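Local coordinates for UPF0230 protein TM1468 (Thermotoga maritima, PDB 1VPV) that binds long-chain fatty acids such as palmitate and may take part in lipid transport or fatty acid metabolism, at residues A[236-247]-A[288-299]; A[66-75]-A[279-287]. All coordinates share one frame; numbering follows the deposited sequence.

In the fold
The two contacts touch the same palmitate, contact 2 at its head and along much of the chain, contact 1 at its methyl end. At contact 2, Thr75 hydrogen-bonds the carboxylate, which Ser108 also hydrogen-bonds, about 7 Å from Thr75 between side chains, and residues of helix 278-284 line the upper and middle part of the tail. At contact 1, the terminal methyl, PLM CG, lies 3.5 Å from Gly292 N, against the backbone of strand 289-295, with Val247 of the paired strand beside the tail. The centres of the contacts are about 27 Å apart, yet their segments adjoin: residues 279-287 run directly into 288-299, so helix and strand follow each other along the bound lipid.

Contact 1 (A[236-247]-A[288-299]). With PLM (palmitic acid), chain D.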
loop_
_atom_site.group_PDB
_atom_site.type_symbol
_atom_site.label_atom_id
_atom_site.label_comp_id
_atom_site.label_asym_id
_atom_site.label_seq_id
_atom_site.Cartn_x
_atom_site.Cartn_y
_atom_site.Cartn_z
ATOM N N THR A 236 -11.816 16.218 4.075
ATOM C CA THR A 236 -10.711 16.652 4.933
ATOM C C THR A 236 -10.383 18.101 4.566
ATOM O O THR A 236 -9.701 18.359 3.579
ATOM C CB THR A 236 -9.481 15.714 4.740
ATOM O OG1 THR A 236 -9.893 14.355 4.939
ATOM C CG2 THR A 236 -8.343 16.023 5.734
ATOM N N PRO A 237 -10.901 19.067 5.349
ATOM C CA PRO A 237 -10.740 20.493 4.958
ATOM C C PRO A 237 -9.296 20.948 4.780
ATOM O O PRO A 237 -8.422 20.455 5.450
ATOM C CB PRO A 237 -11.400 21.280 6.113
ATOM C CG PRO A 237 -12.230 20.246 6.906
ATOM C CD PRO A 237 -11.642 18.874 6.613
ATOM N N GLU A 238 -9.060 21.896 3.892
ATOM C CA GLU A 238 -7.728 22.464 3.734
ATOM C C GLU A 238 -7.160 22.946 5.089
ATOM O O GLU A 238 -7.877 23.462 5.941
ATOM C CB GLU A 238 -7.719 23.580 2.659
ATOM C CG GLU A 238 -6.597 24.649 2.868
ATOM C CD GLU A 238 -6.258 25.493 1.629
ATOM O OE1 GLU A 238 -6.646 25.108 0.491
ATOM O OE2 GLU A 238 -5.581 26.535 1.821
ATOM N N GLY A 239 -5.865 22.746 5.281
ATOM C CA GLY A 239 -5.208 23.080 6.540
ATOM C C GLY A 239 -5.302 22.006 7.619
ATOM O O GLY A 239 -4.962 22.262 8.763
ATOM N N SER A 240 -5.790 20.814 7.280
ATOM C CA SER A 240 -5.778 19.689 8.226
ATOM C C SER A 240 -4.342 19.143 8.426
ATOM O O SER A 240 -3.468 19.325 7.600
ATOM C CB SER A 240 -6.742 18.581 7.755
ATOM O OG SER A 240 -8.092 19.051 7.754
ATOM N N LYS A 241 -4.113 18.496 9.554
ATOM C CA LYS A 241 -2.823 17.889 9.856
ATOM C C LYS A 241 -2.752 16.506 9.237
ATOM O O LYS A 241 -3.599 15.660 9.531
ATOM C CB LYS A 241 -2.652 17.733 11.360
ATOM C CG LYS A 241 -1.767 18.749 12.066
ATOM C CD LYS A 241 -1.134 18.066 13.314
ATOM C CE LYS A 241 -0.578 19.035 14.298
ATOM N NZ LYS A 241 -1.689 19.872 14.793
ATOM N N LEU A 242 -1.721 16.256 8.435
ATOM C CA LEU A 242 -1.599 15.000 7.734
ATOM C C LEU A 242 -0.228 14.364 7.936
ATOM O O LEU A 242 0.749 15.067 8.152
ATOM C CB LEU A 242 -1.744 15.248 6.238
ATOM C CG LEU A 242 -2.959 15.917 5.618
ATOM C CD1 LEU A 242 -2.810 15.814 4.116
ATOM C CD2 LEU A 242 -4.276 15.253 6.089
ATOM N N ARG A 243 -0.156 13.039 7.839
ATOM C CA ARG A 243 1.122 12.359 7.533
ATOM C C ARG A 243 0.937 11.600 6.214
ATOM O O ARG A 243 -0.158 11.159 5.909
ATOM C CB ARG A 243 1.558 11.424 8.652
ATOM C CG ARG A 243 1.877 12.137 9.948
ATOM C CD ARG A 243 2.654 11.257 10.941
ATOM N NE ARG A 243 1.850 10.104 11.357
ATOM C CZ ARG A 243 2.128 9.312 12.399
ATOM N NH1 ARG A 243 3.183 9.538 13.144
ATOM N NH2 ARG A 243 1.328 8.288 12.710
ATOM N N VAL A 244 2.008 11.436 5.451
ATOM C CA VAL A 244 1.915 11.040 4.037
ATOM C C VAL A 244 3.070 10.133 3.589
ATOM O O VAL A 244 4.234 10.369 3.930
ATOM C CB VAL A 244 1.975 12.294 3.129
ATOM C CG1 VAL A 244 1.748 11.936 1.678
ATOM C CG2 VAL A 244 0.949 13.307 3.568
ATOM N N ILE A 245 2.736 9.108 2.813
ATOM C CA ILE A 245 3.712 8.382 2.025
ATOM C C ILE A 245 3.399 8.668 0.568
ATOM O O ILE A 245 2.355 8.308 0.095
ATOM C CB ILE A 245 3.636 6.870 2.295
ATOM C CG1 ILE A 245 3.880 6.602 3.782
ATOM C CG2 ILE A 245 4.671 6.088 1.452
ATOM C CD1 ILE A 245 3.855 5.103 4.137
ATOM N N GLY A 246 4.294 9.356 -0.130
ATOM C CA GLY A 246 4.204 9.490 -1.575
ATOM C C GLY A 246 4.670 8.205 -2.237
ATOM O O GLY A 246 5.749 7.663 -1.891
ATOM N N VAL A 247 3.856 7.682 -3.160
ATOM C CA VAL A 247 4.228 6.462 -3.883
ATOM C C VAL A 247 4.340 6.704 -5.359
ATOM O O VAL A 247 3.707 7.599 -5.918
ATOM C CB VAL A 247 3.264 5.268 -3.645
ATOM C CG1 VAL A 247 3.268 4.869 -2.171
ATOM C CG2 VAL A 247 1.876 5.617 -4.119
ATOM N N THR A 288 3.001 5.661 -12.689
ATOM C CA THR A 288 1.972 5.928 -11.688
ATOM C C THR A 288 2.467 6.761 -10.483
ATOM O O THR A 288 3.593 6.607 -10.031
ATOM C CB THR A 288 1.377 4.595 -11.207
ATOM O OG1 THR A 288 0.747 3.932 -12.323
ATOM C CG2 THR A 288 0.345 4.789 -10.042
ATOM N N VAL A 289 1.601 7.641 -9.978
ATOM C CA VAL A 289 1.918 8.526 -8.859
ATOM C C VAL A 289 0.713 8.618 -7.905
ATOM O O VAL A 289 -0.442 8.759 -8.330
ATOM C CB VAL A 289 2.316 9.948 -9.383
ATOM C CG1 VAL A 289 2.193 11.021 -8.310
ATOM C CG2 VAL A 289 3.703 9.918 -9.900
ATOM N N GLY A 290 0.970 8.532 -6.612
ATOM C CA GLY A 290 -0.128 8.599 -5.676
ATOM C C GLY A 290 0.336 8.946 -4.294
ATOM O O GLY A 290 1.547 9.141 -4.062
ATOM N N PHE A 291 -0.617 9.028 -3.364
ATOM C CA PHE A 291 -0.234 9.051 -1.978
ATOM C C PHE A 291 -1.152 8.281 -1.070
ATOM O O PHE A 291 -2.350 8.149 -1.341
ATOM C CB PHE A 291 0.021 10.474 -1.464
ATOM C CG PHE A 291 -1.003 11.519 -1.854
ATOM C CD1 PHE A 291 -2.336 11.231 -2.043
ATOM C CD2 PHE A 291 -0.611 12.842 -1.926
ATOM C CE1 PHE A 291 -3.223 12.233 -2.377
ATOM C CE2 PHE A 291 -1.504 13.839 -2.269
ATOM C CZ PHE A 291 -2.800 13.544 -2.483
ATOM N N GLY A 292 -0.549 7.724 -0.012
ATOM C CA GLY A 292 -1.272 7.218 1.146
ATOM C C GLY A 292 -1.290 8.368 2.122
ATOM O O GLY A 292 -0.246 8.954 2.388
ATOM N N ILE A 293 -2.466 8.696 2.649
ATOM C CA ILE A 293 -2.635 9.808 3.544
ATOM C C ILE A 293 -3.193 9.331 4.883
ATOM O O ILE A 293 -4.117 8.524 4.901
ATOM C CB ILE A 293 -3.656 10.832 2.965
ATOM C CG1 ILE A 293 -3.202 11.388 1.604
ATOM C CG2 ILE A 293 -3.929 11.921 3.943
ATOM C CD1 ILE A 293 -2.119 12.375 1.648
ATOM N N GLU A 294 -2.619 9.843 5.986
ATOM C CA GLU A 294 -3.159 9.732 7.346
ATOM C C GLU A 294 -3.585 11.100 7.840
ATOM O O GLU A 294 -2.768 12.014 7.986
ATOM C CB GLU A 294 -2.131 9.175 8.342
ATOM C CG GLU A 294 -2.623 9.215 9.834
ATOM C CD GLU A 294 -1.525 8.919 10.878
ATOM O OE1 GLU A 294 -0.354 8.695 10.464
ATOM O OE2 GLU A 294 -1.825 8.915 12.114
ATOM N N VAL A 295 -4.863 11.228 8.150
ATOM C CA VAL A 295 -5.373 12.444 8.775
ATOM C C VAL A 295 -5.174 12.317 10.299
ATOM O O VAL A 295 -5.697 11.403 10.932
ATOM C CB VAL A 295 -6.872 12.657 8.446
ATOM C CG1 VAL A 295 -7.388 13.988 8.981
ATOM C CG2 VAL A 295 -7.096 12.577 6.946
ATOM N N LEU A 296 -4.391 13.224 10.863
ATOM C CA LEU A 296 -4.220 13.331 12.313
ATOM C C LEU A 296 -5.270 14.208 12.965
ATOM O O LEU A 296 -5.690 13.949 14.074
ATOM C CB LEU A 296 -2.855 13.925 12.627
ATOM C CG LEU A 296 -1.675 13.176 12.027
ATOM C CD1 LEU A 296 -0.425 14.015 12.131
ATOM C CD2 LEU A 296 -1.498 11.871 12.761
ATOM N N GLU A 297 -5.668 15.260 12.272
ATOM C CA GLU A 297 -6.570 16.274 12.822
ATOM C C GLU A 297 -7.214 16.967 11.642
ATOM O O GLU A 297 -6.501 17.450 10.761
ATOM C CB GLU A 297 -5.769 17.293 13.642
ATOM C CG GLU A 297 -6.612 18.221 14.495
ATOM C CD GLU A 297 -5.790 19.176 15.394
ATOM O OE1 GLU A 297 -4.562 18.994 15.587
ATOM O OE2 GLU A 297 -6.396 20.118 15.939
ATOM N N ARG A 298 -8.541 16.983 11.576
ATOM C CA ARG A 298 -9.223 17.774 10.543
ATOM C C ARG A 298 -9.435 19.160 11.118
ATOM O O ARG A 298 -9.805 19.289 12.273
ATOM C CB ARG A 298 -10.567 17.179 10.108
ATOM C CG ARG A 298 -10.651 15.702 10.174
ATOM C CD ARG A 298 -11.576 15.078 9.128
ATOM N NE ARG A 298 -11.405 13.616 9.201
ATOM C CZ ARG A 298 -11.395 12.774 8.171
ATOM N NH1 ARG A 298 -11.560 13.201 6.926
ATOM N NH2 ARG A 298 -11.210 11.485 8.392
ATOM N N LYS A 299 -9.179 20.195 10.323
ATOM C CA LYS A 299 -9.433 21.558 10.759
ATOM C C LYS A 299 -10.911 21.679 11.121
ATOM O O LYS A 299 -11.771 21.285 10.341
ATOM C CB LYS A 299 -9.060 22.567 9.657
ATOM C CG LYS A 299 -9.423 24.028 9.989
ATOM C CD LYS A 299 -9.211 24.985 8.810
ATOM C CE LYS A 299 -7.751 25.387 8.652
ATOM N NZ LYS A 299 -7.307 26.326 9.715
HETATM C C1 PLM D . -2.757 -10.704 -5.692
HETATM O O1 PLM D . -3.341 -11.345 -4.770
HETATM O O2 PLM D . -2.435 -11.259 -6.792
HETATM C C2 PLM D . -2.424 -9.251 -5.439
HETATM C C3 PLM D . -3.402 -8.331 -6.141
HETATM C C4 PLM D . -2.957 -6.882 -5.987
HETATM C C5 PLM D . -3.915 -5.984 -6.763
HETATM C C6 PLM D . -3.539 -4.528 -6.666
HETATM C C7 PLM D . -4.527 -3.619 -7.381
HETATM C C8 PLM D . -3.927 -2.237 -7.621
HETATM C C9 PLM D . -3.885 -1.418 -6.349
HETATM C CA PLM D . -3.213 -0.075 -6.555
HETATM C CB PLM D . -3.329 0.779 -5.303
HETATM C CC PLM D . -2.410 1.994 -5.404
HETATM C CD PLM D . -2.612 2.980 -4.235
HETATM C CE PLM D . -1.556 4.070 -4.210
HETATM C CF PLM D . -1.849 5.149 -3.178
HETATM C CG PLM D . -1.369 4.769 -1.775
#
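Lys241 to Val247 and Val289 to Val295 pair as antiparallel strands, their axes 4.6 Å apart at 162°. A classic beta bulge, with Leu296 and Glu297 both opposite Lys241, shifts the register by one residue. Ser240 OG accepts a hydrogen bond from Lys299 N and donates one to Pro237 O, tying the turn to the chain end.

Arg243 and Glu294 extend side by side from one face and form a salt bridge in which NE and NH2 of Arg243 each hydrogen-bond Glu294 OE1 at 2.8 Å. That oxygen sits in the guanidinium plane although the two flat groups are turned 60° apart. Arg243 NH1 forms a further salt bridge with Glu146. With an alanine here, Glu294 OE1 would probably lose both bonds and Glu146 its ion-pair mate. On the other face, Val244 CG2 meets Ile293 CD1 at 3.7 Å, and Ile293 CD1 also lies over the centre of one Phe291 ring face. Glycine suits position 290, where a side chain would crowd PLM CF; glycine-rich strand 289-295 and Val247 CG2, close to PLM CE, line the tail end of the lipid pocket.

Strands 267-275 and 170-176 flank the pair; helix 138-149 packs over the Arg243 face, and Arg164 also bridges to Glu294.

Contact 2 (A[66-75]-A[279-287]); sequences IREAGSVPKT and VITTHVGPG. With PLM (palmitic acid), chain D.
Thr282 and Thr75, the residues with most surface buried here, meet through their methyl groups: Thr282 CG2 lies 3.8 Å from Thr75 CG2. Thr282 points from helix 278-284 toward the chain leading into strand 74-76. Its CG2 also presses against the carbonyl oxygen of Pro73, while its hydroxyl bonds back to Lys278 O one helical turn earlier. Threonine therefore suits this place, giving the neighbouring chain a methyl to pack on while its polar atom is satisfied within its own helix. The Ile66 side chain crosses that of Thr282 at about a right angle, its CD1 4.1 Å from Thr282 OG1.

Thr75 uses its two branches differently. CG2 packs on Val279 CG1, whereas OG1, placed between the backbone N and the carbonyl carbon (chi1 62°), serves two polar partners. Thr75 OG1 donates to PLM O2 at 2.7 Å. It also accepts from His283 NE2, lying only 6° out of the imidazole plane, so the ring meets it edge-on. One ring face carries the lipid, with PLM C5 above its centre. His283 probably helps to orient the Thr75 hydroxyl toward the carboxylate, and it forms a wall for the tail.

Pro286 CB lies over the centre of one face of the flat Arg67 guanidinium, an apolar carbon that can pack there without competing for its N-H groups; Arg67 NE is held by Asp250. Strand 35-43 packs against Val279 and Thr282 through Val42, Phe62 of helix 56-68 touches Thr281 and Thr282, and Tyr181 of helix 180-185 borders Val72 and Pro286.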
loop_
_atom_site.group_PDB
_atom_site.type_symbol
_atom_site.label_atom_id
_atom_site.label_comp_id
_atom_site.label_asym_id
_atom_site.label_seq_id
_atom_site.Cartn_x
_atom_site.Cartn_y
_atom_site.Cartn_z
ATOM N N ILE A 66 10.019 -4.439 -16.650
ATOM C CA ILE A 66 8.625 -4.251 -17.025
ATOM C C ILE A 66 8.439 -3.109 -18.046
ATOM O O ILE A 66 7.612 -3.232 -18.932
ATOM C CB ILE A 66 7.643 -4.129 -15.820
ATOM C CG1 ILE A 66 6.188 -4.228 -16.299
ATOM C CG2 ILE A 66 7.817 -2.828 -15.063
ATOM C CD1 ILE A 66 5.222 -4.610 -15.205
ATOM N N ARG A 67 9.206 -2.033 -17.962
ATOM C CA ARG A 67 9.187 -1.019 -19.035
ATOM C C ARG A 67 9.555 -1.617 -20.406
ATOM O O ARG A 67 9.030 -1.216 -21.428
ATOM C CB ARG A 67 10.153 0.128 -18.695
ATOM C CG ARG A 67 9.652 1.034 -17.552
ATOM C CD ARG A 67 10.499 2.308 -17.406
ATOM N NE ARG A 67 9.917 3.233 -16.423
ATOM C CZ ARG A 67 8.979 4.142 -16.685
ATOM N NH1 ARG A 67 8.456 4.256 -17.888
ATOM N NH2 ARG A 67 8.513 4.920 -15.714
ATOM N N GLU A 68 10.469 -2.582 -20.394
ATOM C CA GLU A 68 10.996 -3.238 -21.605
ATOM C C GLU A 68 10.178 -4.391 -22.161
ATOM O O GLU A 68 10.215 -4.636 -23.333
ATOM C CB GLU A 68 12.336 -3.881 -21.273
ATOM C CG GLU A 68 13.523 -3.238 -21.864
ATOM C CD GLU A 68 14.778 -3.791 -21.239
ATOM O OE1 GLU A 68 14.764 -4.980 -20.809
ATOM O OE2 GLU A 68 15.761 -3.026 -21.146
ATOM N N ALA A 69 9.523 -5.133 -21.279
ATOM C CA ALA A 69 8.903 -6.427 -21.573
ATOM C C ALA A 69 7.956 -6.413 -22.733
ATOM O O ALA A 69 7.277 -5.416 -22.958
ATOM C CB ALA A 69 8.143 -6.928 -20.355
ATOM N N GLY A 70 7.897 -7.560 -23.424
ATOM C CA GLY A 70 6.855 -7.827 -24.403
ATOM C C GLY A 70 5.451 -8.053 -23.845
ATOM O O GLY A 70 4.493 -8.033 -24.605
ATOM N N SER A 71 5.317 -8.260 -22.535
ATOM C CA SER A 71 4.050 -8.660 -21.933
ATOM C C SER A 71 3.922 -8.072 -20.535
ATOM O O SER A 71 4.883 -7.505 -20.014
ATOM C CB SER A 71 3.901 -10.205 -21.890
ATOM O OG SER A 71 4.787 -10.801 -20.945
ATOM N N VAL A 72 2.720 -8.169 -19.950
ATOM C CA VAL A 72 2.499 -7.738 -18.590
ATOM C C VAL A 72 2.205 -8.993 -17.767
ATOM O O VAL A 72 1.378 -9.770 -18.117
ATOM C CB VAL A 72 1.343 -6.721 -18.525
ATOM C CG1 VAL A 72 0.892 -6.463 -17.095
ATOM C CG2 VAL A 72 1.779 -5.405 -19.148
ATOM N N PRO A 73 2.888 -9.185 -16.644
ATOM C CA PRO A 73 2.644 -10.448 -15.963
ATOM C C PRO A 73 1.380 -10.383 -15.118
ATOM O O PRO A 73 0.761 -9.324 -14.990
ATOM C CB PRO A 73 3.859 -10.574 -15.051
ATOM C CG PRO A 73 4.309 -9.205 -14.802
ATOM C CD PRO A 73 3.834 -8.329 -15.917
ATOM N N LYS A 74 1.056 -11.514 -14.511
ATOM C CA LYS A 74 0.004 -11.639 -13.530
ATOM C C LYS A 74 0.618 -11.751 -12.124
ATOM O O LYS A 74 1.809 -11.941 -11.971
ATOM C CB LYS A 74 -0.822 -12.891 -13.851
ATOM C CG LYS A 74 -1.277 -12.935 -15.304
ATOM C CD LYS A 74 -2.441 -13.934 -15.570
ATOM C CE LYS A 74 -2.846 -14.020 -17.070
ATOM N NZ LYS A 74 -2.842 -12.712 -17.818
ATOM N N THR A 75 -0.223 -11.690 -11.107
ATOM C CA THR A 75 0.210 -11.713 -9.722
ATOM C C THR A 75 -0.543 -12.808 -8.966
ATOM O O THR A 75 -1.636 -13.181 -9.355
ATOM C CB THR A 75 -0.059 -10.318 -9.036
ATOM O OG1 THR A 75 -1.472 -10.036 -9.026
ATOM C CG2 THR A 75 0.678 -9.198 -9.762
ATOM N N VAL A 279 4.321 -6.120 -7.523
ATOM C CA VAL A 279 2.899 -6.437 -7.666
ATOM C C VAL A 279 2.062 -5.179 -7.933
ATOM O O VAL A 279 1.267 -5.131 -8.868
ATOM C CB VAL A 279 2.395 -7.212 -6.442
ATOM C CG1 VAL A 279 0.912 -7.430 -6.516
ATOM C CG2 VAL A 279 3.101 -8.567 -6.378
ATOM N N ILE A 280 2.230 -4.152 -7.132
ATOM C CA ILE A 280 1.466 -2.946 -7.360
ATOM C C ILE A 280 1.768 -2.374 -8.769
ATOM O O ILE A 280 0.853 -2.031 -9.543
ATOM C CB ILE A 280 1.691 -1.947 -6.219
ATOM C CG1 ILE A 280 1.009 -2.474 -4.938
ATOM C CG2 ILE A 280 1.185 -0.574 -6.588
ATOM C CD1 ILE A 280 -0.503 -2.360 -4.935
ATOM N N THR A 281 3.043 -2.334 -9.114
ATOM C CA THR A 281 3.450 -1.822 -10.419
ATOM C C THR A 281 2.814 -2.583 -11.561
ATOM O O THR A 281 2.424 -2.003 -12.583
ATOM C CB THR A 281 4.971 -1.908 -10.579
ATOM O OG1 THR A 281 5.563 -1.146 -9.532
ATOM C CG2 THR A 281 5.411 -1.311 -11.893
ATOM N N THR A 282 2.757 -3.895 -11.394
ATOM C CA THR A 282 2.253 -4.792 -12.418
ATOM C C THR A 282 0.833 -4.397 -12.741
ATOM O O THR A 282 0.437 -4.393 -13.919
ATOM C CB THR A 282 2.364 -6.263 -11.964
ATOM O OG1 THR A 282 3.749 -6.697 -12.059
ATOM C CG2 THR A 282 1.460 -7.170 -12.822
ATOM N N HIS A 283 0.090 -4.010 -11.703
ATOM C CA HIS A 283 -1.313 -3.650 -11.846
ATOM C C HIS A 283 -1.519 -2.211 -12.264
ATOM O O HIS A 283 -2.504 -1.942 -12.933
ATOM C CB HIS A 283 -2.081 -3.873 -10.541
ATOM C CG HIS A 283 -2.410 -5.290 -10.297
ATOM N ND1 HIS A 283 -3.618 -5.832 -10.665
ATOM C CD2 HIS A 283 -1.682 -6.295 -9.753
ATOM C CE1 HIS A 283 -3.619 -7.122 -10.363
ATOM N NE2 HIS A 283 -2.468 -7.418 -9.780
ATOM N N VAL A 284 -0.648 -1.284 -11.850
ATOM C CA VAL A 284 -0.932 0.140 -12.113
ATOM C C VAL A 284 -0.235 0.666 -13.326
ATOM O O VAL A 284 -0.725 1.605 -13.970
ATOM C CB VAL A 284 -0.648 1.108 -10.912
ATOM C CG1 VAL A 284 -1.634 0.866 -9.797
ATOM C CG2 VAL A 284 0.757 0.986 -10.409
ATOM N N GLY A 285 0.914 0.059 -13.622
ATOM C CA GLY A 285 1.729 0.443 -14.766
ATOM C C GLY A 285 2.776 1.489 -14.385
ATOM O O GLY A 285 2.556 2.305 -13.481
ATOM N N PRO A 286 3.914 1.483 -15.078
ATOM C CA PRO A 286 4.968 2.435 -14.765
ATOM C C PRO A 286 4.471 3.829 -15.059
ATOM O O PRO A 286 3.600 3.981 -15.920
ATOM C CB PRO A 286 6.103 2.073 -15.746
ATOM C CG PRO A 286 5.753 0.743 -16.309
ATOM C CD PRO A 286 4.270 0.596 -16.198
ATOM N N GLY A 287 5.025 4.819 -14.342
ATOM C CA GLY A 287 4.599 6.211 -14.449
ATOM C C GLY A 287 3.667 6.626 -13.318
ATOM O O GLY A 287 3.594 7.792 -12.994
HETATM C C1 PLM D . -2.757 -10.704 -5.692
HETATM O O1 PLM D . -3.341 -11.345 -4.770
HETATM O O2 PLM D . -2.435 -11.259 -6.792
HETATM C C2 PLM D . -2.424 -9.251 -5.439
HETATM C C3 PLM D . -3.402 -8.331 -6.141
HETATM C C4 PLM D . -2.957 -6.882 -5.987
HETATM C C5 PLM D . -3.915 -5.984 -6.763
HETATM C C6 PLM D . -3.539 -4.528 -6.666
HETATM C C7 PLM D . -4.527 -3.619 -7.381
HETATM C C8 PLM D . -3.927 -2.237 -7.621
HETATM C C9 PLM D . -3.885 -1.418 -6.349
HETATM C CA PLM D . -3.213 -0.075 -6.555
HETATM C CB PLM D . -3.329 0.779 -5.303
HETATM C CC PLM D . -2.410 1.994 -5.404
HETATM C CD PLM D . -2.612 2.980 -4.235
HETATM C CE PLM D . -1.556 4.070 -4.210
HETATM C CF PLM D . -1.849 5.149 -3.178
HETATM C CG PLM D . -1.369 4.769 -1.775
#